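Local coordinates for protein exodeoxyribonuclease III (Neisseria meningitidis, PDB 2JC4) that probably acts as a metal-dependent 3'-5' exonuclease on double-stranded DNA, as a DNA-repair member of the AP/ExoA family, at residues N148-D153 with I166-V171; A154-P159 with L212-D217. All coordinates share one frame; numbering follows the deposited sequence. Where two conformers were deposited one is given.

Contact 1 of 2, residues N148-D153 with I166-V171. With ACT (acetate ion), chain F.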
# COMPACT_ATOMS: atom_id res chain seq x y z
N ASN A 148 6.38 1.63 3.77
CA ASN A 148 7.81 1.95 3.91
C ASN A 148 8.31 1.70 5.33
O ASN A 148 9.23 2.34 5.79
CB ASN A 148 8.09 3.40 3.49
CG ASN A 148 8.43 3.51 2.02
OD1 ASN A 148 9.35 2.81 1.53
ND2 ASN A 148 7.71 4.37 1.30
N ILE A 149 7.68 0.72 5.98
CA ILE A 149 8.08 0.27 7.31
C ILE A 149 7.93 -1.26 7.33
O ILE A 149 6.87 -1.83 6.93
CB ILE A 149 7.24 0.90 8.46
CG1 ILE A 149 7.42 2.43 8.53
CG2 ILE A 149 7.62 0.21 9.86
CD1 ILE A 149 6.41 3.08 9.48
N ALA A 150 9.00 -1.89 7.81
CA ALA A 150 9.10 -3.33 7.98
C ALA A 150 8.85 -3.62 9.47
O ALA A 150 9.67 -3.29 10.32
CB ALA A 150 10.49 -3.79 7.56
N PRO A 151 7.68 -4.19 9.79
CA PRO A 151 7.25 -4.22 11.20
C PRO A 151 8.16 -4.91 12.22
O PRO A 151 8.19 -4.47 13.37
CB PRO A 151 5.90 -4.94 11.12
CG PRO A 151 5.36 -4.53 9.76
CD PRO A 151 6.63 -4.71 8.90
N ALA A 152 8.86 -5.98 11.84
CA ALA A 152 9.76 -6.70 12.79
C ALA A 152 10.96 -7.24 12.04
O ALA A 152 11.01 -7.13 10.81
CB ALA A 152 8.98 -7.81 13.48
N ASP A 153 11.94 -7.83 12.73
CA ASP A 153 13.16 -8.27 11.99
C ASP A 153 12.94 -9.40 10.96
O ASP A 153 13.68 -9.50 10.00
CB ASP A 153 14.32 -8.59 12.95
CG ASP A 153 15.09 -7.32 13.38
OD1 ASP A 153 14.98 -6.24 12.74
OD2 ASP A 153 15.84 -7.45 14.35
N ILE A 166 16.81 2.99 7.95
CA ILE A 166 15.52 3.35 7.34
C ILE A 166 14.70 2.07 7.07
O ILE A 166 15.24 1.02 6.71
CB ILE A 166 15.73 4.27 6.06
CG1 ILE A 166 14.43 5.02 5.66
CG2 ILE A 166 16.33 3.45 4.89
CD1 ILE A 166 13.85 6.03 6.73
N HIS A 167 13.39 2.17 7.27
CA HIS A 167 12.42 1.08 7.12
C HIS A 167 12.33 0.12 8.29
O HIS A 167 11.25 -0.41 8.55
CB HIS A 167 12.56 0.27 5.81
CG HIS A 167 12.60 1.11 4.58
ND1 HIS A 167 11.68 2.11 4.32
CD2 HIS A 167 13.48 1.13 3.54
CE1 HIS A 167 11.99 2.69 3.17
NE2 HIS A 167 13.07 2.11 2.67
N CYS A 168 13.46 -0.12 8.96
CA CYS A 168 13.55 -1.14 10.01
C CYS A 168 13.88 -0.62 11.42
O CYS A 168 14.24 -1.41 12.30
CB CYS A 168 14.61 -2.17 9.61
SG CYS A 168 14.30 -2.89 7.99
N SER A 169 13.78 0.69 11.63
CA SER A 169 14.11 1.28 12.94
C SER A 169 13.02 1.06 13.98
O SER A 169 11.81 0.90 13.67
CB SER A 169 14.44 2.80 12.83
OG SER A 169 13.26 3.56 12.59
N SER A 170 13.44 1.05 15.23
CA SER A 170 12.53 0.93 16.38
C SER A 170 11.45 2.02 16.37
O SER A 170 10.25 1.74 16.60
CB SER A 170 13.34 0.93 17.68
OG SER A 170 14.08 2.14 17.86
N VAL A 171 11.84 3.25 16.05
CA VAL A 171 10.82 4.31 16.05
C VAL A 171 9.79 4.15 14.92
O VAL A 171 8.59 4.34 15.13
CB VAL A 171 11.43 5.74 16.10
CG1 VAL A 171 12.26 6.04 14.84
CG2 VAL A 171 10.34 6.77 16.37
C ACT F . 12.80 1.74 -0.77
O ACT F . 13.61 2.32 -0.01
OXT ACT F . 12.77 2.11 -1.97
CH3 ACT F . 11.95 0.67 -0.20

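Contact 2 of 2, residues A154-P159 with L212-D217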
# COMPACT_ATOMS: atom_id res chain seq x y z
N ALA A 154 11.90 -10.20 11.12
CA ALA A 154 11.55 -11.18 10.08
C ALA A 154 11.22 -10.52 8.72
O ALA A 154 11.20 -11.19 7.68
CB ALA A 154 10.40 -12.07 10.54
N ASP A 155 10.97 -9.20 8.75
CA ASP A 155 10.56 -8.39 7.59
C ASP A 155 11.72 -7.63 6.95
O ASP A 155 11.54 -6.90 6.00
CB ASP A 155 9.48 -7.39 8.03
CG ASP A 155 8.30 -8.10 8.66
OD1 ASP A 155 7.88 -9.14 8.10
OD2 ASP A 155 7.77 -7.64 9.69
N CYS A 156 12.93 -7.77 7.51
CA CYS A 156 14.15 -7.14 6.94
C CYS A 156 15.21 -8.23 6.74
O CYS A 156 15.65 -8.82 7.73
CB CYS A 156 14.67 -6.06 7.90
SG CYS A 156 13.49 -4.73 8.30
N TYR A 157 15.60 -8.52 5.49
CA TYR A 157 16.61 -9.59 5.20
C TYR A 157 17.89 -9.20 5.92
O TYR A 157 18.23 -8.01 6.03
CB TYR A 157 16.85 -9.82 3.69
CG TYR A 157 17.70 -8.77 3.08
CD1 TYR A 157 19.09 -8.89 3.07
CD2 TYR A 157 17.13 -7.59 2.58
CE1 TYR A 157 19.89 -7.90 2.55
CE2 TYR A 157 17.92 -6.60 2.05
CZ TYR A 157 19.30 -6.76 2.03
OH TYR A 157 20.09 -5.76 1.52
N ASP A 158 18.64 -10.15 6.42
CA ASP A 158 19.89 -9.77 7.13
C ASP A 158 19.64 -8.58 8.13
O ASP A 158 20.17 -7.49 7.95
CB ASP A 158 21.01 -9.45 6.10
CG ASP A 158 21.43 -10.71 5.23
OD1 ASP A 158 21.32 -11.88 5.69
OD2 ASP A 158 21.91 -10.51 4.09
N PRO A 159 18.79 -8.77 9.17
CA PRO A 159 18.36 -7.68 10.06
C PRO A 159 19.48 -6.91 10.75
O PRO A 159 19.34 -5.70 11.03
CB PRO A 159 17.49 -8.38 11.12
CG PRO A 159 17.53 -9.79 10.84
CD PRO A 159 18.16 -10.05 9.53
N LEU A 212 16.16 -11.51 -1.41
CA LEU A 212 16.56 -10.58 -0.35
C LEU A 212 15.73 -9.29 -0.44
O LEU A 212 15.88 -8.49 -1.34
CB LEU A 212 18.06 -10.29 -0.45
CG LEU A 212 18.97 -11.54 -0.22
CD1 LEU A 212 20.42 -11.15 -0.22
CD2 LEU A 212 18.63 -12.35 1.05
N GLY A 213 14.82 -9.10 0.51
CA GLY A 213 13.89 -7.97 0.43
C GLY A 213 13.38 -7.51 1.81
O GLY A 213 13.87 -7.95 2.86
N LEU A 214 12.44 -6.56 1.78
CA LEU A 214 11.71 -6.07 2.95
C LEU A 214 10.19 -6.32 2.77
O LEU A 214 9.66 -6.26 1.65
CB LEU A 214 11.95 -4.58 3.17
CG LEU A 214 13.42 -4.09 3.15
CD1 LEU A 214 13.38 -2.59 3.29
CD2 LEU A 214 14.22 -4.70 4.27
N ARG A 215 9.51 -6.63 3.86
CA ARG A 215 8.04 -6.60 3.87
C ARG A 215 7.57 -5.23 4.32
O ARG A 215 7.48 -4.97 5.52
CB ARG A 215 7.42 -7.70 4.76
CG ARG A 215 5.90 -7.81 4.64
CD ARG A 215 5.31 -8.91 5.56
NE ARG A 215 5.40 -8.52 6.97
CZ ARG A 215 4.35 -8.16 7.72
NH1 ARG A 215 3.13 -8.15 7.20
NH2 ARG A 215 4.51 -7.83 8.99
N ILE A 216 7.26 -4.37 3.35
CA ILE A 216 6.83 -2.99 3.63
C ILE A 216 5.48 -2.63 3.06
O ILE A 216 4.96 -1.52 3.33
CB ILE A 216 7.89 -1.95 3.17
CG1 ILE A 216 8.21 -2.12 1.66
CG2 ILE A 216 9.20 -2.09 4.06
CD1 ILE A 216 9.22 -1.07 1.11
N ASP A 217 4.92 -3.51 2.24
CA ASP A 217 3.57 -3.33 1.72
C ASP A 217 2.59 -4.19 2.51
O ASP A 217 2.75 -5.45 2.57
CB ASP A 217 3.55 -3.70 0.24
CG ASP A 217 4.52 -2.85 -0.57
OD1 ASP A 217 4.09 -1.77 -0.99
OD2 ASP A 217 5.66 -3.30 -0.85
O HOH W 1 6.37 -9.51 11.18

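Contact 1 of 2, residues N148-D153 with I166-V171
His167 ties its loop to Asn148-Ala150 by two hydrogen bonds, one from its ring and one to its backbone. ND1 of His167 donates to the carbonyl O of Asn148 at 2.9 Å, with 163° at the hydrogen; the acceptor lies in the imidazole plane, while the donor stands above the carbonyl plane, 52° out of it. The same oxygen also bonds to Lys120, so two donors grip it. The second bond, Ala150 N to His167 O at 2.8 Å, is almost straight, and Ile149 CA adds a long CA-H...O contact to that carbonyl.

The side chains of Asn148 and His167 lie side by side with their planes 17° apart, and Asn148 OD1 comes within 3.1 Å of His167 CE1. ND2 of Asn148 is held elsewhere, by the carbonyl of Cys106, which fixes the turn of the amide. With ND1 donating to Asn148, the other ring nitrogen, NE2, donates to an acetate O at 2.7 Å, so both nitrogens act as donors, consistent with a protonated imidazole. Asn108 holds the same ion, which probably comes from the crystallisation liquor.

Apolar packing is modest: Ala150 CB meets Cys168 SG at 3.9 Å in the conformer given, the sulfur that forms the disulfide with Cys156; both cysteines have a second conformer.

Asn148 is the predicted transition-state stabiliser and a predicted magnesium ligand, consistent with a place at the catalytic end of the DNase I-like fold, where the loop before helix 170-180 is hydrogen-bonded to the loop that carries Asn148.

Contact 2 of 2, residues A154-P159 with L212-D217
Asp155 meets Arg215 through both backbone and side chain, pairing the loop after strand 141-144 with the one leading into strand 217-221. Its carbonyl O accepts Arg215 N at 3.0 Å and also lies near Leu214 CA in a CA-H...O contact. The side chains of Asp155 and Arg215 lie side by side in a salt bridge, pointing the same way, with carboxylate and guanidinium planes 54° apart. OD1 takes NE of Arg215 at 2.8 Å; that oxygen is approached from above the carboxylate plane, although it lies close to the guanidinium plane. A weak bond of 3.3 Å joins Arg215 NH2 to Asp155 OD2, and a water donates to Asp155 OD2 and weakly accepts from Arg215 NH2. The bend at chi3 of Arg215 turns NE off an otherwise extended chain. Further charges join in: Arg189 reaches Asp155 OD1, and Asp186 pairs with Arg215 NH2, extending the charge pair to four residues, with Asp155 and Arg215 buried.

Cys156 forms a single beta bridge with Leu214, and its CA packs against Leu214 CD2 at 3.6 Å. Its CB is directed away from the other segment, and SG forms the disulfide with Cys168.

Tyr157 N donates to Gly213 O at 3.2 Å. CG of Tyr157 sits between its backbone N and carbonyl carbon (chi1 76°), where it meets Leu212 CB; the Tyr157 and Leu212 side chains cross at about a right angle. Leu212 CB makes a CH-pi contact 4.0 Å from the Tyr157 ring centroid, 15° off the normal and offset toward the rim. Gly213 O lies at the ring edge, and Trp162 adds an edge-to-face partner.

The result is an isolated beta bridge flanked by a salt bridge and a CH-pi contact, which joins two loops at the same end of the DNase I-like sandwich.

Contacts 1 and 2 lie with their centres 9 Å apart and are joined covalently: Cys168 SG of contact 1 and Cys156 SG of contact 2 form a disulfide at 2.0 Å. Their segments alternate along the chain, 148-153 running directly into 154-159, so one continuous loop is held by 166-171 through one half and by 212-217 through the other. Pro151 CD also packs on Arg215 O at 3.5 Å. Both contacts lead toward the catalytic site. The Asn148 side chain is about 8 Å from the bound magnesium ion, and segment 212-217 ends at Asp217, predicted to be important for catalysis and hydrogen-bonded to His247.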